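Local coordinates for oxidoreductase, short chain dehydrogenase/reductase family protein (Bifidobacterium adolescentis L2-32, PDB 6OW4) that acts as an NADH-dependent 20beta-hydroxysteroid dehydrogenase, an oxidoreductase of the short-chain dehydrogenase/reductase family, at residues D139-E142 against E143-T146; T159-I162 against A163-M167; I207-H210 against S211-L214; F259-N262 against D263-A266. One frame throughout, in Å; residues are numbered along the deposited sequence.

All four contacts are local, each joining residues a few positions apart along one continuous stretch, so they follow in series and none nests or crosses. From the N terminus, contact 1 starts helix 142-170 from the loop after strand 124-127. Contact 2 lies further along the same helix, its centre about 29 Å from that of contact 1. Contact 3 belongs to helix 198-217 beside it, where H164 NE2 lies 4.0 Å from L214 CD2, joining contacts 2 and 3 by packing. Contact 4 leads into helix 262-273, on the opposite side of the chain's centre from contacts 2 and 3. Contacts 1, 2 and 3 meet the second subunit, while contacts 3 and 4 reach the third.

Contact 1. Residues D139-E142 against E143-T146; sequences DATE and EVWT
The side chains of T141 and V144 run across each other at an angle, the threonine hydroxyl lying against one valine branch: T141 OG1 is 3.2 Å from V144 CG2. That oxygen also serves as the helix cap. A chi1 of 61° tucks OG1 in over its own main chain, where it faces V144 N and accepts a weak hydrogen bond of 3.3 Å, offering a side-chain acceptor to an amide of the first turn, the usual role of an N-cap residue. The other valine branch turns back to A140, four residues earlier, V144 CG1 meeting A140 CB at 4.1 Å, a small apolar touch that a short methyl side chain allows. The main chain takes over next, with W145 N donating to T141 O at 2.8 Å. E142 O is gripped twice by T146. The T146 amide reaches it at 2.9 Å, and the hydroxyl, folded back over the preceding turn (chi1 56°), donates from T146 OG1 at 2.6 Å; the two donors come from opposite faces of the carbonyl plane. Threonine suits both sites because its hydroxyl sits one bond from CB and so can reach nearby main-chain atoms. The longer polar groups work outward: the E142 carboxylate forms salt bridges with R158 and R161 of the second subunit, and W145 NE1 donates to N154 of that subunit. The arrangement is an N-cap opening helix 142-170, a long helix that in tetrameric short-chain dehydrogenases typically pairs with its copy across the subunit interface.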
loop_
_atom_site.group_PDB
_atom_site.type_symbol
_atom_site.label_atom_id
_atom_site.label_comp_id
_atom_site.label_asym_id
_atom_site.label_seq_id
_atom_site.Cartn_x
_atom_site.Cartn_y
_atom_site.Cartn_z
ATOM N N ASP F 139 -24.456 4.286 -9.377
ATOM C CA ASP F 139 -25.310 4.408 -10.591
ATOM C C ASP F 139 -24.790 5.532 -11.496
ATOM O O ASP F 139 -25.623 6.199 -12.139
ATOM C CB ASP F 139 -26.766 4.658 -10.198
ATOM C CG ASP F 139 -27.382 3.498 -9.443
ATOM O OD1 ASP F 139 -27.251 2.358 -9.930
ATOM O OD2 ASP F 139 -27.978 3.742 -8.375
ATOM N N ALA F 140 -23.470 5.728 -11.558
ATOM C CA ALA F 140 -22.813 6.675 -12.489
ATOM C C ALA F 140 -23.123 6.238 -13.924
ATOM O O ALA F 140 -22.764 5.099 -14.288
ATOM C CB ALA F 140 -21.326 6.726 -12.228
ATOM N N THR F 141 -23.790 7.102 -14.696
ATOM C CA THR F 141 -24.231 6.832 -16.091
ATOM C C THR F 141 -23.005 6.802 -17.011
ATOM O O THR F 141 -21.916 7.217 -16.565
ATOM C CB THR F 141 -25.262 7.866 -16.561
ATOM O OG1 THR F 141 -24.653 9.158 -16.527
ATOM C CG2 THR F 141 -26.517 7.874 -15.716
ATOM N N GLU F 142 -23.185 6.318 -18.244
ATOM C CA GLU F 142 -22.133 6.268 -19.294
ATOM C C GLU F 142 -21.554 7.673 -19.500
ATOM O O GLU F 142 -20.322 7.786 -19.620
ATOM C CB GLU F 142 -22.712 5.714 -20.596
ATOM C CG GLU F 142 -22.963 4.218 -20.555
ATOM C CD GLU F 142 -21.709 3.357 -20.564
ATOM O OE1 GLU F 142 -20.669 3.820 -21.076
ATOM O OE2 GLU F 142 -21.779 2.220 -20.060
ATOM N N GLU F 143 -22.414 8.695 -19.524
ATOM C CA GLU F 143 -22.029 10.121 -19.704
ATOM C C GLU F 143 -21.151 10.557 -18.523
ATOM O O GLU F 143 -20.066 11.116 -18.767
ATOM C CB GLU F 143 -23.270 11.009 -19.824
ATOM C CG GLU F 143 -23.997 10.883 -21.154
ATOM C CD GLU F 143 -24.913 9.675 -21.320
ATOM O OE1 GLU F 143 -25.224 9.011 -20.303
ATOM O OE2 GLU F 143 -25.316 9.401 -22.471
ATOM N N VAL F 144 -21.601 10.292 -17.293
ATOM C CA VAL F 144 -20.902 10.688 -16.032
ATOM C C VAL F 144 -19.557 9.956 -15.948
ATOM O O VAL F 144 -18.569 10.595 -15.531
ATOM C CB VAL F 144 -21.771 10.415 -14.788
ATOM C CG1 VAL F 144 -20.989 10.602 -13.496
ATOM C CG2 VAL F 144 -23.022 11.278 -14.774
ATOM N N TRP F 145 -19.523 8.668 -16.310
ATOM C CA TRP F 145 -18.298 7.826 -16.270
ATOM C C TRP F 145 -17.284 8.342 -17.297
ATOM O O TRP F 145 -16.184 8.741 -16.880
ATOM C CB TRP F 145 -18.620 6.344 -16.500
ATOM C CG TRP F 145 -17.409 5.471 -16.385
ATOM C CD1 TRP F 145 -16.580 5.076 -17.394
ATOM C CD2 TRP F 145 -16.853 4.927 -15.174
ATOM N NE1 TRP F 145 -15.561 4.309 -16.899
ATOM C CE2 TRP F 145 -15.700 4.200 -15.541
ATOM C CE3 TRP F 145 -17.218 4.971 -13.823
ATOM C CZ2 TRP F 145 -14.917 3.525 -14.605
ATOM C CZ3 TRP F 145 -16.443 4.305 -12.899
ATOM C CH2 TRP F 145 -15.309 3.590 -13.288
ATOM N N THR F 146 -17.654 8.351 -18.582
ATOM C CA THR F 146 -16.752 8.656 -19.727
ATOM C C THR F 146 -16.274 10.112 -19.645
ATOM O O THR F 146 -15.100 10.359 -19.983
ATOM C CB THR F 146 -17.425 8.338 -21.067
ATOM O OG1 THR F 146 -18.656 9.057 -21.157
ATOM C CG2 THR F 146 -17.687 6.859 -21.248
#

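Contact 2. Residues T159-I162 against A163-M167; sequences TGRI and AHEIM
R161 and E165, one turn apart on helix 142-170 of the Rossmann fold, form an i to i+4 salt bridge in which the two chains lie side by side and point the same way. R161 NE meets E165 OE2 at 3.1 Å, near the guanidinium plane, but the hydrogen bond is bent and weak, and the carboxylate is turned 37° from that plane. A long flexible arginine can serve two partners: its NH1 goes on to E142 of the second subunit, so it links intrahelical and intersubunit charge.

Main-chain bonds repeat the helical pattern: E165 N donates to R161 O at 2.9 Å, I166 N to I162 O at 3.0 Å, while H164 N to G160 O is long and weak.

Apolar packing occupies the inner side. A163, small enough for close approach, lies on strands 42-47 and 124-127, whereas the branched I162 touches V108 and I166 touches K112 and V116 of helix 105-119.

The histidine is turned back over its own helix. A chi1 of 70° folds the ring over the preceding turn, and one face of the imidazole receives a carbonyl oxygen: R161 O stands 3.5 Å from the H164 ring plane, over its centre.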
loop_
_atom_site.group_PDB
_atom_site.type_symbol
_atom_site.label_atom_id
_atom_site.label_comp_id
_atom_site.label_asym_id
_atom_site.label_seq_id
_atom_site.Cartn_x
_atom_site.Cartn_y
_atom_site.Cartn_z
ATOM N N THR F 159 -1.436 15.598 -21.572
ATOM C CA THR F 159 -0.715 16.777 -21.030
ATOM C C THR F 159 0.616 16.318 -20.422
ATOM O O THR F 159 1.623 17.030 -20.604
ATOM C CB THR F 159 -1.575 17.529 -20.006
ATOM O OG1 THR F 159 -2.950 17.444 -20.379
ATOM C CG2 THR F 159 -1.185 18.985 -19.897
ATOM N N GLY F 160 0.610 15.180 -19.720
ATOM C CA GLY F 160 1.820 14.531 -19.186
ATOM C C GLY F 160 2.759 14.097 -20.299
ATOM O O GLY F 160 3.980 14.246 -20.125
ATOM N N ARG F 161 2.210 13.596 -21.410
ATOM C CA ARG F 161 2.988 13.025 -22.544
ATOM C C ARG F 161 3.801 14.133 -23.227
ATOM O O ARG F 161 5.016 13.930 -23.431
ATOM C CB ARG F 161 2.069 12.321 -23.548
ATOM C CG ARG F 161 2.804 11.410 -24.522
ATOM C CD ARG F 161 1.950 10.977 -25.699
ATOM N NE ARG F 161 1.406 12.125 -26.416
ATOM C CZ ARG F 161 0.117 12.339 -26.684
ATOM N NH1 ARG F 161 -0.810 11.467 -26.322
ATOM N NH2 ARG F 161 -0.242 13.432 -27.334
ATOM N N ILE F 162 3.163 15.260 -23.560
ATOM C CA ILE F 162 3.815 16.396 -24.282
ATOM C C ILE F 162 4.934 16.974 -23.406
ATOM O O ILE F 162 5.929 17.456 -23.974
ATOM C CB ILE F 162 2.798 17.472 -24.726
ATOM C CG1 ILE F 162 2.096 18.155 -23.548
ATOM C CG2 ILE F 162 1.798 16.886 -25.712
ATOM C CD1 ILE F 162 1.470 19.485 -23.903
ATOM N N ALA F 163 4.784 16.912 -22.079
ATOM C CA ALA F 163 5.768 17.416 -21.092
ATOM C C ALA F 163 7.084 16.639 -21.223
ATOM O O ALA F 163 8.129 17.285 -21.450
ATOM C CB ALA F 163 5.203 17.321 -19.696
ATOM N N HIS F 164 7.037 15.309 -21.102
ATOM C CA HIS F 164 8.238 14.429 -21.150
ATOM C C HIS F 164 8.687 14.225 -22.603
ATOM O O HIS F 164 9.856 13.838 -22.800
ATOM C CB HIS F 164 8.006 13.121 -20.374
ATOM C CG HIS F 164 7.047 12.161 -20.994
ATOM N ND1 HIS F 164 7.325 11.491 -22.169
ATOM C CD2 HIS F 164 5.841 11.714 -20.581
ATOM C CE1 HIS F 164 6.320 10.694 -22.467
ATOM N NE2 HIS F 164 5.397 10.811 -21.508
ATOM N N GLU F 165 7.808 14.487 -23.578
ATOM C CA GLU F 165 8.159 14.524 -25.025
ATOM C C GLU F 165 9.142 15.676 -25.273
ATOM O O GLU F 165 10.204 15.422 -25.875
ATOM C CB GLU F 165 6.908 14.674 -25.895
ATOM C CG GLU F 165 6.265 13.348 -26.269
ATOM C CD GLU F 165 4.944 13.453 -27.015
ATOM O OE1 GLU F 165 4.483 14.586 -27.253
ATOM O OE2 GLU F 165 4.378 12.396 -27.358
ATOM N N ILE F 166 8.795 16.886 -24.822
ATOM C CA ILE F 166 9.623 18.123 -24.962
ATOM C C ILE F 166 10.995 17.880 -24.322
ATOM O O ILE F 166 12.011 18.217 -24.961
ATOM C CB ILE F 166 8.908 19.342 -24.341
ATOM C CG1 ILE F 166 7.697 19.772 -25.175
ATOM C CG2 ILE F 166 9.877 20.499 -24.134
ATOM C CD1 ILE F 166 6.675 20.589 -24.413
ATOM N N MET F 167 11.008 17.322 -23.106
ATOM C CA MET F 167 12.225 17.108 -22.277
ATOM C C MET F 167 13.241 16.263 -23.052
ATOM O O MET F 167 14.401 16.701 -23.174
ATOM C CB MET F 167 11.871 16.403 -20.965
ATOM C CG MET F 167 11.159 17.304 -19.978
ATOM S SD MET F 167 10.441 16.385 -18.599
ATOM C CE MET F 167 9.559 17.694 -17.751
#

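Contact 3. Residues I207-H210 against S211-L214; sequences IMEH and SRYL
One face of the H210 imidazole carries L214, whose CG sits 4.2 Å from the ring centroid and 26° off the normal, a CH-pi contact to a residue one turn on. L214 CD1 reaches the ring too, 3.4 Å from H210 NE2. F178 of the same chain meets the imidazole with the ring planes about perpendicular, W145 of the second subunit meets it edge-to-face, and H210 ND1 is hydrogen-bonded to N198 of that subunit, which helps fix the ring's rotation. The second flat group is the R212 guanidinium. At its edge and in its plane, R212 NE gives a hydrogen bond of 3.1 Å to E209 OE1, an i to i+3 salt bridge. The oxygen is met on its syn side, yet the carboxylate is turned 62° from the guanidinium. E209 gets there by a bend at chi2 (53°), which brings its end back toward the next turn. R212 NH2 is taken by main-chain carbonyls of H185 of the second subunit and S292 of the third, suiting arginine, whose N-H groups point in several directions. These residues lie on helix 198-217, just after the Tyr-x-x-x-Lys signature of the family, whose Y200 and K204 bind NAD(+). Regular helix bonds run beneath, such as S211 N to I207 O at 2.9 Å and L214 N to H210 O at 3.1 Å. The small S211 faces the sheet and spends its hydroxyl on S225 of strand 223-230.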
loop_
_atom_site.group_PDB
_atom_site.type_symbol
_atom_site.label_atom_id
_atom_site.label_comp_id
_atom_site.label_asym_id
_atom_site.label_seq_id
_atom_site.Cartn_x
_atom_site.Cartn_y
_atom_site.Cartn_z
ATOM N N ILE F 207 -4.092 7.620 -12.551
ATOM C CA ILE F 207 -3.066 8.701 -12.657
ATOM C C ILE F 207 -1.850 8.308 -11.811
ATOM O O ILE F 207 -0.719 8.491 -12.295
ATOM C CB ILE F 207 -3.655 10.068 -12.242
ATOM C CG1 ILE F 207 -4.620 10.604 -13.302
ATOM C CG2 ILE F 207 -2.552 11.073 -11.940
ATOM C CD1 ILE F 207 -5.525 11.707 -12.809
ATOM N N MET F 208 -2.082 7.781 -10.605
ATOM C CA MET F 208 -1.015 7.374 -9.649
ATOM C C MET F 208 -0.115 6.307 -10.286
ATOM O O MET F 208 1.108 6.528 -10.330
ATOM C CB MET F 208 -1.606 6.835 -8.342
ATOM C CG MET F 208 -1.977 7.926 -7.349
ATOM S SD MET F 208 -2.521 7.266 -5.749
ATOM C CE MET F 208 -1.007 6.478 -5.200
ATOM N N GLU F 209 -0.696 5.202 -10.764
ATOM C CA GLU F 209 0.056 4.051 -11.335
ATOM C C GLU F 209 0.635 4.431 -12.705
ATOM O O GLU F 209 1.624 3.792 -13.122
ATOM C CB GLU F 209 -0.839 2.812 -11.422
ATOM C CG GLU F 209 -0.097 1.543 -11.811
ATOM C CD GLU F 209 1.115 1.205 -10.958
ATOM O OE1 GLU F 209 1.077 1.475 -9.743
ATOM O OE2 GLU F 209 2.103 0.677 -11.512
ATOM N N HIS F 210 0.052 5.428 -13.381
ATOM C CA HIS F 210 0.589 6.018 -14.639
ATOM C C HIS F 210 1.902 6.748 -14.327
ATOM O O HIS F 210 2.905 6.480 -15.016
ATOM C CB HIS F 210 -0.455 6.925 -15.310
ATOM C CG HIS F 210 0.082 7.744 -16.436
ATOM N ND1 HIS F 210 0.657 7.176 -17.556
ATOM C CD2 HIS F 210 0.127 9.081 -16.627
ATOM C CE1 HIS F 210 1.034 8.126 -18.387
ATOM N NE2 HIS F 210 0.721 9.306 -17.840
ATOM N N SER F 211 1.890 7.627 -13.320
ATOM C CA SER F 211 3.071 8.390 -12.833
ATOM C C SER F 211 4.185 7.413 -12.442
ATOM O O SER F 211 5.344 7.655 -12.824
ATOM C CB SER F 211 2.698 9.299 -11.685
ATOM O OG SER F 211 3.828 10.029 -11.226
ATOM N N ARG F 212 3.829 6.344 -11.724
ATOM C CA ARG F 212 4.761 5.280 -11.263
ATOM C C ARG F 212 5.450 4.639 -12.473
ATOM O O ARG F 212 6.671 4.405 -12.391
ATOM C CB ARG F 212 4.023 4.245 -10.404
ATOM C CG ARG F 212 3.900 4.656 -8.944
ATOM C CD ARG F 212 2.976 3.790 -8.110
ATOM N NE ARG F 212 3.405 2.402 -7.976
ATOM C CZ ARG F 212 4.415 1.971 -7.220
ATOM N NH1 ARG F 212 5.159 2.818 -6.526
ATOM N NH2 ARG F 212 4.693 0.680 -7.176
ATOM N N TYR F 213 4.714 4.376 -13.559
ATOM C CA TYR F 213 5.281 3.747 -14.780
ATOM C C TYR F 213 6.283 4.704 -15.436
ATOM O O TYR F 213 7.389 4.247 -15.788
ATOM C CB TYR F 213 4.221 3.344 -15.809
ATOM C CG TYR F 213 4.852 2.798 -17.063
ATOM C CD1 TYR F 213 5.210 1.462 -17.159
ATOM C CD2 TYR F 213 5.187 3.636 -18.116
ATOM C CE1 TYR F 213 5.838 0.964 -18.289
ATOM C CE2 TYR F 213 5.816 3.153 -19.252
ATOM C CZ TYR F 213 6.143 1.812 -19.338
ATOM O OH TYR F 213 6.767 1.334 -20.453
ATOM N N LEU F 214 5.901 5.973 -15.618
ATOM C CA LEU F 214 6.741 7.000 -16.293
ATOM C C LEU F 214 8.052 7.172 -15.516
ATOM O O LEU F 214 9.104 7.297 -16.170
ATOM C CB LEU F 214 5.970 8.320 -16.397
ATOM C CG LEU F 214 4.763 8.324 -17.336
ATOM C CD1 LEU F 214 4.111 9.697 -17.362
ATOM C CD2 LEU F 214 5.149 7.899 -18.745
#

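Contact 4. Residues F259-N262 against D263-A266; sequences FGTN and DEIA
E264 reaches back along its own turn to receive the backbone amide of T261, resembling one half of a capping box in the sequence T-N-D-E leading into helix 262-273. T261 N donates to E264 OE1 at 3.2 Å; the carboxylate oxygen is met on its anti side, 22° out of its plane. The threonine hydroxyl turns instead to the aspartate: T261 OG1 donates to D263 OD1 at 2.6 Å, arriving from above the carboxylate plane. D263 can take it because a chi1 of 58° swings its short carboxylate back toward T261. E264, extended beyond CG, is long enough to pass close to the glycine before T261, its OE1 approaching G260 CA at 3.5 Å. The main chain completes the turn: E264 N donates to T261 O at 3.1 Å, and A266 N to N262 O at 2.9 Å.

Around this shell come groups that position it. E264 OE2 is held by R258 in a salt bridge and by S278 of the third subunit, and D263 OD2 pairs with K36 of that subunit, so both carboxylates are tied across the interface. N262 packs against L53 and S235, residues that bind NAD(+), and at the end of its amide ND2 donates a hydrogen bond to the main-chain oxygen of L23 of the third subunit.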
loop_
_atom_site.group_PDB
_atom_site.type_symbol
_atom_site.label_atom_id
_atom_site.label_comp_id
_atom_site.label_asym_id
_atom_site.label_seq_id
_atom_site.Cartn_x
_atom_site.Cartn_y
_atom_site.Cartn_z
ATOM N N PHE F 259 -9.547 22.166 7.006
ATOM C CA PHE F 259 -9.241 22.054 5.557
ATOM C C PHE F 259 -7.796 22.506 5.331
ATOM O O PHE F 259 -7.308 23.371 6.083
ATOM C CB PHE F 259 -10.202 22.896 4.713
ATOM C CG PHE F 259 -11.509 22.223 4.376
ATOM C CD1 PHE F 259 -12.429 21.917 5.367
ATOM C CD2 PHE F 259 -11.826 21.908 3.063
ATOM C CE1 PHE F 259 -13.631 21.301 5.055
ATOM C CE2 PHE F 259 -13.030 21.295 2.751
ATOM C CZ PHE F 259 -13.930 20.990 3.748
ATOM N N GLY F 260 -7.132 21.922 4.332
ATOM C CA GLY F 260 -5.855 22.433 3.807
ATOM C C GLY F 260 -6.076 23.746 3.079
ATOM O O GLY F 260 -7.243 24.054 2.759
ATOM N N THR F 261 -5.004 24.502 2.840
ATOM C CA THR F 261 -5.014 25.762 2.053
ATOM C C THR F 261 -4.111 25.573 0.831
ATOM O O THR F 261 -3.273 24.656 0.854
ATOM C CB THR F 261 -4.622 26.959 2.927
ATOM O OG1 THR F 261 -3.358 26.694 3.533
ATOM C CG2 THR F 261 -5.644 27.252 4.003
ATOM N N ASN F 262 -4.296 26.406 -0.194
ATOM C CA ASN F 262 -3.632 26.274 -1.518
ATOM C C ASN F 262 -2.111 26.364 -1.342
ATOM O O ASN F 262 -1.393 25.668 -2.086
ATOM C CB ASN F 262 -4.143 27.325 -2.507
ATOM C CG ASN F 262 -5.610 27.166 -2.854
ATOM O OD1 ASN F 262 -6.144 26.062 -2.813
ATOM N ND2 ASN F 262 -6.265 28.259 -3.212
ATOM N N ASP F 263 -1.651 27.189 -0.396
ATOM C CA ASP F 263 -0.211 27.423 -0.093
ATOM C C ASP F 263 0.446 26.134 0.423
ATOM O O ASP F 263 1.633 25.912 0.107
ATOM C CB ASP F 263 -0.039 28.560 0.917
ATOM C CG ASP F 263 -0.768 28.329 2.230
ATOM O OD1 ASP F 263 -1.992 28.543 2.260
ATOM O OD2 ASP F 263 -0.107 27.921 3.206
ATOM N N GLU F 264 -0.289 25.320 1.191
ATOM C CA GLU F 264 0.228 24.076 1.828
ATOM C C GLU F 264 0.397 22.977 0.771
ATOM O O GLU F 264 1.122 22.001 1.045
ATOM C CB GLU F 264 -0.709 23.623 2.948
ATOM C CG GLU F 264 -0.800 24.622 4.084
ATOM C CD GLU F 264 -1.665 24.172 5.245
ATOM O OE1 GLU F 264 -2.818 23.768 4.998
ATOM O OE2 GLU F 264 -1.178 24.212 6.389
ATOM N N ILE F 265 -0.270 23.123 -0.378
ATOM C CA ILE F 265 -0.084 22.261 -1.581
ATOM C C ILE F 265 1.038 22.858 -2.439
ATOM O O ILE F 265 1.828 22.076 -2.998
ATOM C CB ILE F 265 -1.406 22.117 -2.361
ATOM C CG1 ILE F 265 -2.518 21.518 -1.493
ATOM C CG2 ILE F 265 -1.203 21.321 -3.643
ATOM C CD1 ILE F 265 -2.265 20.094 -1.046
ATOM N N ALA F 266 1.099 24.192 -2.531
ATOM C CA ALA F 266 2.094 24.948 -3.329
ATOM C C ALA F 266 3.516 24.578 -2.886
ATOM O O ALA F 266 4.369 24.353 -3.766
ATOM C CB ALA F 266 1.839 26.430 -3.199
#